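PDB 4OPC: digeranylgeranylglycerophospholipid reductase from Sulfolobus acidocaldarius, which uses a bound FAD to hydrogenate the double bonds of the geranylgeranyl chains of archaeal membrane lipids, giving saturated archaeols. Local coordinates for residues L172-D182 / R273-I284; D349-K357 / L445-S453. All coordinates share one frame; numbering follows the deposited sequence.

The two contacts follow one another along the chain: contact 1 is complete before the first helix of contact 2 begins, and their centres lie about 20 Å apart. Contact 1 lays the loop ahead of strand 183-193 along residues 273-284, which run from the end of strand 261-271 into strand 280-281 at the edge of the six-stranded Rossmann-type sheet. Contact 2 pairs helix 332-357 with the C-terminal helix 434-452. Two salt bridges join them, Asp182 OD1 to Arg352 NH2 at 2.8 Å and Arg274 NH1 to Asp349 OD2 at 2.9 Å. Helix 332-357, whose Leu355 and Gln356 line the lipid pocket, is thereby tied by charge to the loops beside strands 183-193 and 261-271 of the eight-stranded sheet.

Contact 1. Residues L172-D182 / R273-I284; sequences LPITEDLDDKD and RRPLYTMAWNGI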
loop_
_atom_site.group_PDB
_atom_site.type_symbol
_atom_site.label_atom_id
_atom_site.label_comp_id
_atom_site.label_asym_id
_atom_site.label_seq_id
_atom_site.Cartn_x
_atom_site.Cartn_y
_atom_site.Cartn_z
ATOM N N LEU A 172 19.295 8.611 -10.658
ATOM C CA LEU A 172 19.343 7.490 -9.725
ATOM C C LEU A 172 18.031 6.714 -9.720
ATOM O O LEU A 172 16.959 7.309 -9.706
ATOM C CB LEU A 172 19.637 7.974 -8.311
ATOM C CG LEU A 172 20.882 8.837 -8.154
ATOM C CD1 LEU A 172 21.068 9.127 -6.689
ATOM C CD2 LEU A 172 22.099 8.129 -8.742
ATOM N N PRO A 173 18.109 5.378 -9.703
ATOM C CA PRO A 173 16.885 4.565 -9.758
ATOM C C PRO A 173 15.967 4.775 -8.556
ATOM O O PRO A 173 14.760 4.532 -8.631
ATOM C CB PRO A 173 17.416 3.127 -9.775
ATOM C CG PRO A 173 18.818 3.236 -10.262
ATOM C CD PRO A 173 19.329 4.554 -9.766
ATOM N N ILE A 174 16.540 5.242 -7.454
ATOM C CA ILE A 174 15.790 5.460 -6.232
ATOM C C ILE A 174 14.850 6.675 -6.334
ATOM O O ILE A 174 14.031 6.916 -5.439
ATOM C CB ILE A 174 16.777 5.610 -5.032
ATOM C CG1 ILE A 174 16.128 5.117 -3.743
ATOM C CG2 ILE A 174 17.334 7.029 -4.935
ATOM C CD1 ILE A 174 15.894 3.626 -3.739
ATOM N N THR A 175 14.970 7.444 -7.419
ATOM C CA THR A 175 14.082 8.585 -7.658
ATOM C C THR A 175 12.897 8.246 -8.573
ATOM O O THR A 175 12.149 9.143 -8.955
ATOM C CB THR A 175 14.838 9.782 -8.285
ATOM O OG1 THR A 175 15.231 9.470 -9.632
ATOM C CG2 THR A 175 16.071 10.126 -7.461
ATOM N N GLU A 176 12.723 6.967 -8.902
ATOM C CA GLU A 176 11.663 6.529 -9.828
ATOM C C GLU A 176 10.292 7.111 -9.463
ATOM O O GLU A 176 9.878 7.072 -8.300
ATOM C CB GLU A 176 11.595 4.999 -9.849
ATOM C CG GLU A 176 10.565 4.428 -10.819
ATOM C CD GLU A 176 10.246 2.953 -10.590
ATOM O OE1 GLU A 176 10.901 2.277 -9.757
ATOM O OE2 GLU A 176 9.319 2.462 -11.256
ATOM N N ASP A 177 9.601 7.638 -10.473
ATOM C CA ASP A 177 8.280 8.244 -10.307
ATOM C C ASP A 177 7.244 7.213 -10.756
ATOM O O ASP A 177 7.588 6.101 -11.162
ATOM C CB ASP A 177 8.207 9.495 -11.200
ATOM C CG ASP A 177 7.174 10.535 -10.741
ATOM O OD1 ASP A 177 6.166 10.222 -10.072
ATOM O OD2 ASP A 177 7.372 11.715 -11.095
ATOM N N LEU A 178 5.969 7.561 -10.701
ATOM C CA LEU A 178 4.968 6.639 -11.231
ATOM C C LEU A 178 3.999 7.326 -12.162
ATOM O O LEU A 178 3.786 8.537 -12.084
ATOM C CB LEU A 178 4.201 5.901 -10.131
ATOM C CG LEU A 178 3.056 6.625 -9.421
ATOM C CD1 LEU A 178 2.393 5.669 -8.461
ATOM C CD2 LEU A 178 3.593 7.844 -8.708
ATOM N N ASP A 179 3.424 6.535 -13.051
ATOM C CA ASP A 179 2.447 7.018 -13.996
ATOM C C ASP A 179 1.179 7.404 -13.238
ATOM O O ASP A 179 0.818 6.764 -12.245
ATOM C CB ASP A 179 2.144 5.925 -15.016
ATOM C CG ASP A 179 1.336 6.433 -16.185
ATOM O OD1 ASP A 179 0.109 6.615 -16.048
ATOM O OD2 ASP A 179 1.931 6.648 -17.262
ATOM N N ASP A 180 0.522 8.472 -13.686
ATOM C CA ASP A 180 -0.713 8.921 -13.043
ATOM C C ASP A 180 -1.781 7.818 -12.984
ATOM O O ASP A 180 -2.594 7.783 -12.079
ATOM C CB ASP A 180 -1.298 10.139 -13.778
ATOM C CG ASP A 180 -0.467 11.402 -13.609
ATOM O OD1 ASP A 180 0.384 11.473 -12.696
ATOM O OD2 ASP A 180 -0.683 12.344 -14.394
ATOM N N LYS A 181 -1.765 6.922 -13.965
ATOM C CA LYS A 181 -2.741 5.836 -13.999
ATOM C C LYS A 181 -2.374 4.688 -13.068
ATOM O O LYS A 181 -3.147 3.727 -12.949
ATOM C CB LYS A 181 -2.898 5.305 -15.423
ATOM C CG LYS A 181 -3.588 6.291 -16.373
ATOM C CD LYS A 181 -3.649 5.779 -17.812
ATOM C CE LYS A 181 -2.266 5.787 -18.445
ATOM N NZ LYS A 181 -1.582 7.108 -18.273
ATOM N N ASP A 182 -1.224 4.784 -12.395
ATOM C CA ASP A 182 -0.775 3.748 -11.459
ATOM C C ASP A 182 -1.034 4.160 -10.008
ATOM O O ASP A 182 -0.365 3.684 -9.080
ATOM C CB ASP A 182 0.707 3.429 -11.675
ATOM C CG ASP A 182 0.976 2.643 -12.947
ATOM O OD1 ASP A 182 0.034 2.144 -13.600
ATOM O OD2 ASP A 182 2.160 2.515 -13.317
ATOM N N ARG A 273 0.527 -0.206 -7.863
ATOM C CA ARG A 273 1.431 -0.838 -8.824
ATOM C C ARG A 273 2.481 -1.689 -8.121
ATOM O O ARG A 273 2.549 -1.723 -6.881
ATOM C CB ARG A 273 2.133 0.224 -9.677
ATOM C CG ARG A 273 2.795 1.330 -8.872
ATOM C CD ARG A 273 3.923 1.980 -9.695
ATOM N NE ARG A 273 5.146 1.178 -9.636
ATOM C CZ ARG A 273 6.297 1.528 -10.198
ATOM N NH1 ARG A 273 7.386 0.777 -10.026
ATOM N NH2 ARG A 273 6.374 2.636 -10.929
ATOM N N ARG A 274 3.293 -2.380 -8.921
ATOM C CA ARG A 274 4.489 -3.066 -8.442
ATOM C C ARG A 274 5.358 -2.093 -7.629
ATOM O O ARG A 274 5.263 -0.875 -7.797
ATOM C CB ARG A 274 5.266 -3.601 -9.644
ATOM C CG ARG A 274 5.774 -2.497 -10.548
ATOM C CD ARG A 274 5.810 -2.923 -12.022
ATOM N NE ARG A 274 6.276 -1.810 -12.846
ATOM C CZ ARG A 274 5.514 -0.798 -13.251
ATOM N NH1 ARG A 274 4.231 -0.742 -12.920
ATOM N NH2 ARG A 274 6.043 0.168 -13.993
ATOM N N PRO A 275 6.214 -2.614 -6.740
ATOM C CA PRO A 275 7.015 -1.673 -5.940
ATOM C C PRO A 275 8.060 -0.930 -6.771
ATOM O O PRO A 275 8.262 -1.223 -7.954
ATOM C CB PRO A 275 7.696 -2.573 -4.900
ATOM C CG PRO A 275 7.632 -3.959 -5.464
ATOM C CD PRO A 275 6.447 -4.022 -6.378
ATOM N N LEU A 276 8.717 0.051 -6.152
ATOM C CA LEU A 276 9.884 0.674 -6.767
ATOM C C LEU A 276 10.815 -0.419 -7.264
ATOM O O LEU A 276 11.069 -1.380 -6.540
ATOM C CB LEU A 276 10.654 1.468 -5.713
ATOM C CG LEU A 276 10.463 2.956 -5.446
ATOM C CD1 LEU A 276 11.646 3.443 -4.603
ATOM C CD2 LEU A 276 10.317 3.784 -6.706
ATOM N N TYR A 277 11.323 -0.280 -8.487
ATOM C CA TYR A 277 12.177 -1.315 -9.065
ATOM C C TYR A 277 13.352 -1.666 -8.163
ATOM O O TYR A 277 13.696 -2.842 -8.025
ATOM C CB TYR A 277 12.655 -0.917 -10.454
ATOM C CG TYR A 277 11.608 -1.105 -11.522
ATOM C CD1 TYR A 277 10.954 -2.322 -11.666
ATOM C CD2 TYR A 277 11.259 -0.070 -12.377
ATOM C CE1 TYR A 277 10.002 -2.508 -12.657
ATOM C CE2 TYR A 277 10.301 -0.251 -13.368
ATOM C CZ TYR A 277 9.680 -1.466 -13.486
ATOM O OH TYR A 277 8.726 -1.663 -14.468
ATOM N N THR A 278 13.960 -0.649 -7.549
ATOM C CA THR A 278 14.796 -0.887 -6.380
ATOM C C THR A 278 14.344 -0.012 -5.225
ATOM O O THR A 278 14.074 1.185 -5.399
ATOM C CB THR A 278 16.307 -0.699 -6.636
ATOM O OG1 THR A 278 17.003 -0.919 -5.402
ATOM C CG2 THR A 278 16.624 0.708 -7.133
ATOM N N MET A 279 14.273 -0.619 -4.046
ATOM C CA MET A 279 13.928 0.075 -2.813
ATOM C C MET A 279 15.190 0.376 -2.014
ATOM O O MET A 279 15.115 0.851 -0.879
ATOM C CB MET A 279 12.945 -0.767 -1.989
ATOM C CG MET A 279 11.624 -0.982 -2.737
ATOM S SD MET A 279 10.593 -2.286 -2.020
ATOM C CE MET A 279 9.794 -1.403 -0.698
ATOM N N ALA A 280 16.354 0.134 -2.619
ATOM C CA ALA A 280 17.643 0.381 -1.963
ATOM C C ALA A 280 18.606 1.085 -2.903
ATOM O O ALA A 280 18.675 0.756 -4.090
ATOM C CB ALA A 280 18.263 -0.935 -1.494
ATOM N N TRP A 281 19.378 2.024 -2.367
ATOM C CA TRP A 281 20.493 2.597 -3.095
ATOM C C TRP A 281 21.564 2.969 -2.068
ATOM O O TRP A 281 21.452 2.609 -0.893
ATOM C CB TRP A 281 20.015 3.795 -3.912
ATOM C CG TRP A 281 20.951 4.184 -4.995
ATOM C CD1 TRP A 281 21.702 5.324 -5.062
ATOM C CD2 TRP A 281 21.258 3.426 -6.162
ATOM N NE1 TRP A 281 22.455 5.324 -6.209
ATOM C CE2 TRP A 281 22.208 4.169 -6.902
ATOM C CE3 TRP A 281 20.832 2.191 -6.656
ATOM C CZ2 TRP A 281 22.726 3.719 -8.110
ATOM C CZ3 TRP A 281 21.355 1.742 -7.865
ATOM C CH2 TRP A 281 22.292 2.507 -8.573
ATOM N N ASN A 282 22.609 3.667 -2.501
ATOM C CA ASN A 282 23.704 4.008 -1.594
ATOM C C ASN A 282 23.221 4.894 -0.453
ATOM O O ASN A 282 22.841 6.043 -0.680
ATOM C CB ASN A 282 24.829 4.748 -2.323
ATOM C CG ASN A 282 25.392 3.988 -3.506
ATOM O OD1 ASN A 282 25.443 2.756 -3.531
ATOM N ND2 ASN A 282 25.848 4.738 -4.499
ATOM N N GLY A 283 23.247 4.363 0.768
ATOM C CA GLY A 283 22.857 5.123 1.945
ATOM C C GLY A 283 21.366 5.317 2.166
ATOM O O GLY A 283 20.985 6.126 3.022
ATOM N N ILE A 284 20.516 4.606 1.416
ATOM C CA ILE A 284 19.074 4.859 1.517
ATOM C C ILE A 284 18.236 3.629 1.202
ATOM O O ILE A 284 18.555 2.852 0.288
ATOM C CB ILE A 284 18.654 6.033 0.610
ATOM C CG1 ILE A 284 17.163 6.332 0.756
ATOM C CG2 ILE A 284 19.059 5.775 -0.854
ATOM C CD1 ILE A 284 16.735 7.658 0.120
HETATM O O HOH W 1 13.516 2.046 -9.019
HETATM O O HOH W 2 4.381 3.817 -12.798
HETATM O O HOH W 3 3.300 1.060 -15.028
#
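Pro173 lies over one face of the Trp281 indole, with CD 3.8 Å from the centroid of the six-membered ring and 10° off its normal, a CH-pi contact. Leu172 crosses the indole at about a right angle, its CD2 3.8 Å from Trp281 NE1. Trp281 opens a type II turn closed by Ile284; paired backbone bonds between these two residues make it the tip of a hairpin at the edge of the Rossmann-type sheet, and loop 172-182 packs against it.

The other flat groups gather round Glu176. At the edge of the Arg273 guanidinium, in its plane, sits Glu176 OE2, 2.8 Å from Arg273 NH1 and 3.0 Å from Arg273 NH2. Both nitrogens approach from one face of the carboxylate, above its plane. One face of this guanidinium is covered by that of Arg274, whose CZ stands 3.9 Å above the plane. Arg274 in turn grips Tyr277 OH with NE and NH2, and this hydroxyl also bonds Asp442 of helix 434-452.

With CG opposite its own backbone N (chi1 -178°) and the chain extended, Glu176 delivers its carboxylate between Arg273 and the start of Tyr277. Its OE1 receives Tyr277 N on the syn lone pair at 2.9 Å, nearly straight at 169°, and a water bound to Pro173 O and Thr278 N donates to the same oxygen. Each carboxylate oxygen thus has two donors, which should fix its rotation; its plane runs almost parallel to the Tyr277 ring. At the other end of the loop, two waters donate to Asp182 OD2, while its OD1 is held by Arg352. Ile174 packs CB on Trp281 CB and pushes CD1 to 3.5 Å from Thr278 O, a buried carbonyl oxygen without a hydrogen-bond partner in the model.

Contact 2. Residues D349-K357 / L445-S453; sequences DIFRRFLQK and LTEFNKSLS
Asp349 OD1 is gripped by three nitrogens, two of them from Arg353, the residue that reaches across to Asn449. Arg353 NE and NH2 come side-on from above the carboxylate plane, NE at 3.0 Å from Asp349 OD1, while Arg352 NH2 meets the same oxygen on its syn side. Held there, and with its chain extended from CG to NE, Arg353 directs NH1 to Asn449 OD1 at 2.9 Å and 152°, on a lone pair in the carbonyl plane. The guanidinium and amide are nearly coplanar, and a water accepts from both Arg353 NH1 and Asn449 ND2. Leu445 CD2 covers one guanidinium face, 3.9 Å from Arg353 CZ.

Helix 332-357 here packs nearly parallel on the C-terminal helix 434-452, the segments crossing at -17° with axes 10.6 Å apart; helix 410-425 also touches Ile350, Phe354 and Phe448. Ile350 is modelled in two conformers; in one, CG2 sits over the Phe448 ring, 3.7 Å from its centroid, while Arg353 CB lies at the ring edge. Leu452 CD1 reaches Phe354 CA at 3.8 Å.

A leucine in place of Arg353 would probably cost Asn449 its bond across the interface and leave the Asp349 carboxylate with less positive charge around it. The ion network within one helix therefore probably sets the direction in which Arg353 reaches a neutral amide, while apolar contacts carry the rest of the interface.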
loop_
_atom_site.group_PDB
_atom_site.type_symbol
_atom_site.label_atom_id
_atom_site.label_comp_id
_atom_site.label_asym_id
_atom_site.label_seq_id
_atom_site.Cartn_x
_atom_site.Cartn_y
_atom_site.Cartn_z
ATOM N N ASP A 349 -0.362 -6.226 -10.331
ATOM C CA ASP A 349 -0.303 -5.008 -11.144
ATOM C C ASP A 349 -0.900 -5.326 -12.530
ATOM O O ASP A 349 -1.690 -4.556 -13.077
ATOM C CB ASP A 349 1.166 -4.528 -11.191
ATOM C CG ASP A 349 1.360 -3.129 -11.768
ATOM O OD1 ASP A 349 0.426 -2.544 -12.366
ATOM O OD2 ASP A 349 2.496 -2.628 -11.649
ATOM N N ILE A 350 -0.559 -6.488 -13.080
ATOM C CA ILE A 350 -1.148 -6.973 -14.333
ATOM C C ILE A 350 -2.651 -7.201 -14.170
ATOM O O ILE A 350 -3.470 -6.737 -14.977
ATOM C CB ILE A 350 -0.493 -8.307 -14.774
ATOM C CG1 ILE A 350 0.961 -8.083 -15.194
ATOM C CG2 ILE A 350 -1.267 -8.941 -15.909
ATOM C CD1 ILE A 350 1.127 -7.294 -16.479
ATOM N N PHE A 351 -3.029 -7.922 -13.118
ATOM C CA PHE A 351 -4.427 -8.275 -12.910
ATOM C C PHE A 351 -5.301 -7.028 -12.741
ATOM O O PHE A 351 -6.377 -6.935 -13.344
ATOM C CB PHE A 351 -4.541 -9.251 -11.727
ATOM C CG PHE A 351 -5.877 -9.928 -11.603
ATOM C CD1 PHE A 351 -6.519 -10.470 -12.706
ATOM C CD2 PHE A 351 -6.467 -10.071 -10.363
ATOM C CE1 PHE A 351 -7.749 -11.101 -12.571
ATOM C CE2 PHE A 351 -7.693 -10.706 -10.229
ATOM C CZ PHE A 351 -8.322 -11.231 -11.340
ATOM N N ARG A 352 -4.818 -6.053 -11.970
ATOM C CA ARG A 352 -5.513 -4.778 -11.808
ATOM C C ARG A 352 -5.854 -4.104 -13.142
ATOM O O ARG A 352 -6.950 -3.567 -13.313
ATOM C CB ARG A 352 -4.663 -3.813 -10.955
ATOM C CG ARG A 352 -4.942 -2.338 -11.263
ATOM C CD ARG A 352 -3.991 -1.385 -10.590
ATOM N NE ARG A 352 -2.697 -1.235 -11.260
ATOM C CZ ARG A 352 -2.415 -0.271 -12.132
ATOM N NH1 ARG A 352 -3.340 0.616 -12.449
ATOM N NH2 ARG A 352 -1.197 -0.156 -12.642
ATOM N N ARG A 353 -4.899 -4.091 -14.060
ATOM C CA ARG A 353 -5.079 -3.412 -15.339
ATOM C C ARG A 353 -6.232 -4.036 -16.105
ATOM O O ARG A 353 -7.046 -3.345 -16.718
ATOM C CB ARG A 353 -3.789 -3.489 -16.150
ATOM C CG ARG A 353 -2.672 -2.645 -15.569
ATOM C CD ARG A 353 -1.315 -3.078 -16.098
ATOM N NE ARG A 353 -0.274 -2.508 -15.253
ATOM C CZ ARG A 353 0.628 -1.618 -15.650
ATOM N NH1 ARG A 353 0.673 -1.215 -16.913
ATOM N NH2 ARG A 353 1.505 -1.147 -14.782
ATOM N N PHE A 354 -6.308 -5.359 -16.063
ATOM C CA PHE A 354 -7.423 -6.076 -16.633
ATOM C C PHE A 354 -8.749 -5.698 -15.956
ATOM O O PHE A 354 -9.715 -5.335 -16.634
ATOM C CB PHE A 354 -7.135 -7.578 -16.518
ATOM C CG PHE A 354 -8.288 -8.470 -16.884
ATOM C CD1 PHE A 354 -8.705 -8.606 -18.205
ATOM C CD2 PHE A 354 -8.940 -9.198 -15.901
ATOM C CE1 PHE A 354 -9.757 -9.463 -18.527
ATOM C CE2 PHE A 354 -9.988 -10.048 -16.217
ATOM C CZ PHE A 354 -10.393 -10.182 -17.528
ATOM N N LEU A 355 -8.795 -5.786 -14.631
ATOM C CA LEU A 355 -10.030 -5.513 -13.905
ATOM C C LEU A 355 -10.524 -4.092 -14.172
ATOM O O LEU A 355 -11.721 -3.871 -14.333
ATOM C CB LEU A 355 -9.830 -5.735 -12.398
ATOM C CG LEU A 355 -9.498 -7.175 -11.996
ATOM C CD1 LEU A 355 -9.207 -7.229 -10.502
ATOM C CD2 LEU A 355 -10.626 -8.145 -12.362
ATOM N N GLN A 356 -9.599 -3.133 -14.218
ATOM C CA GLN A 356 -9.985 -1.737 -14.450
ATOM C C GLN A 356 -10.587 -1.493 -15.834
ATOM O O GLN A 356 -11.254 -0.483 -16.039
ATOM C CB GLN A 356 -8.801 -0.805 -14.212
ATOM C CG GLN A 356 -8.431 -0.670 -12.741
ATOM C CD GLN A 356 -7.175 0.146 -12.526
ATOM O OE1 GLN A 356 -6.182 -0.011 -13.240
ATOM N NE2 GLN A 356 -7.203 1.027 -11.534
ATOM N N LYS A 357 -10.375 -2.407 -16.781
ATOM C CA LYS A 357 -10.917 -2.248 -18.128
ATOM C C LYS A 357 -12.247 -2.973 -18.329
ATOM O O LYS A 357 -12.876 -2.831 -19.385
ATOM C CB LYS A 357 -9.921 -2.718 -19.197
ATOM C CG LYS A 357 -8.674 -1.856 -19.343
ATOM C CD LYS A 357 -8.916 -0.632 -20.200
ATOM C CE LYS A 357 -7.609 0.107 -20.455
ATOM N NZ LYS A 357 -7.815 1.361 -21.229
ATOM N N LEU A 445 4.994 -5.330 -19.388
ATOM C CA LEU A 445 3.899 -4.401 -19.136
ATOM C C LEU A 445 3.436 -3.682 -20.407
ATOM O O LEU A 445 2.235 -3.560 -20.640
ATOM C CB LEU A 445 4.311 -3.384 -18.073
ATOM C CG LEU A 445 4.551 -3.986 -16.694
ATOM C CD1 LEU A 445 5.193 -2.965 -15.778
ATOM C CD2 LEU A 445 3.249 -4.469 -16.088
ATOM N N THR A 446 4.382 -3.214 -21.216
ATOM C CA THR A 446 4.061 -2.554 -22.482
ATOM C C THR A 446 3.239 -3.472 -23.385
ATOM O O THR A 446 2.205 -3.067 -23.931
ATOM C CB THR A 446 5.336 -2.119 -23.234
ATOM O OG1 THR A 446 6.049 -1.161 -22.442
ATOM C CG2 THR A 446 4.979 -1.493 -24.579
ATOM N N GLU A 447 3.698 -4.708 -23.543
ATOM C CA GLU A 447 2.983 -5.678 -24.368
ATOM C C GLU A 447 1.612 -5.994 -23.785
ATOM O O GLU A 447 0.632 -6.135 -24.519
ATOM C CB GLU A 447 3.787 -6.967 -24.516
ATOM C CG GLU A 447 5.090 -6.823 -25.266
ATOM C CD GLU A 447 5.847 -8.134 -25.355
ATOM O OE1 GLU A 447 5.198 -9.183 -25.572
ATOM O OE2 GLU A 447 7.088 -8.118 -25.200
ATOM N N PHE A 448 1.529 -6.103 -22.463
ATOM C CA PHE A 448 0.244 -6.388 -21.848
ATOM C C PHE A 448 -0.752 -5.249 -22.048
ATOM O O PHE A 448 -1.904 -5.483 -22.399
ATOM C CB PHE A 448 0.379 -6.730 -20.361
ATOM C CG PHE A 448 -0.935 -7.063 -19.722
ATOM C CD1 PHE A 448 -1.560 -8.261 -20.013
ATOM C CD2 PHE A 448 -1.577 -6.157 -18.894
ATOM C CE1 PHE A 448 -2.786 -8.574 -19.466
ATOM C CE2 PHE A 448 -2.805 -6.462 -18.344
ATOM C CZ PHE A 448 -3.410 -7.667 -18.628
ATOM N N ASN A 449 -0.308 -4.015 -21.832
ATOM C CA ASN A 449 -1.170 -2.857 -22.048
ATOM C C ASN A 449 -1.746 -2.852 -23.453
ATOM O O ASN A 449 -2.926 -2.575 -23.657
ATOM C CB ASN A 449 -0.405 -1.548 -21.832
ATOM C CG ASN A 449 -0.034 -1.303 -20.382
ATOM O OD1 ASN A 449 -0.653 -1.837 -19.457
ATOM N ND2 ASN A 449 0.983 -0.479 -20.177
ATOM N N LYS A 450 -0.896 -3.160 -24.426
ATOM C CA LYS A 450 -1.304 -3.169 -25.823
ATOM C C LYS A 450 -2.361 -4.246 -26.072
ATOM O O LYS A 450 -3.269 -4.068 -26.886
ATOM C CB LYS A 450 -0.086 -3.376 -26.731
ATOM C CG LYS A 450 -0.390 -3.256 -28.217
ATOM C CD LYS A 450 0.867 -3.396 -29.062
ATOM C CE LYS A 450 0.540 -3.360 -30.551
ATOM N NZ LYS A 450 -0.416 -4.440 -30.930
ATOM N N SER A 451 -2.258 -5.353 -25.344
ATOM C CA SER A 451 -3.194 -6.459 -25.527
ATOM C C SER A 451 -4.616 -6.105 -25.096
ATOM O O SER A 451 -5.573 -6.708 -25.576
ATOM C CB SER A 451 -2.718 -7.708 -24.783
ATOM O OG SER A 451 -3.129 -7.681 -23.426
ATOM N N LEU A 452 -4.757 -5.131 -24.202
ATOM C CA LEU A 452 -6.079 -4.738 -23.719
ATOM C C LEU A 452 -6.686 -3.579 -24.499
ATOM O O LEU A 452 -7.878 -3.302 -24.372
ATOM C CB LEU A 452 -6.032 -4.365 -22.239
ATOM C CG LEU A 452 -5.585 -5.452 -21.268
ATOM C CD1 LEU A 452 -5.667 -4.933 -19.836
ATOM C CD2 LEU A 452 -6.409 -6.716 -21.430
ATOM N N SER A 453 -5.869 -2.900 -25.298
ATOM C CA SER A 453 -6.320 -1.719 -26.030
ATOM C C SER A 453 -7.145 -2.072 -27.268
ATOM O O SER A 453 -6.971 -3.139 -27.863
ATOM C CB SER A 453 -5.126 -0.849 -26.425
ATOM O OG SER A 453 -4.248 -1.553 -27.287
HETATM O O HOH W 4 2.321 0.959 -17.972
#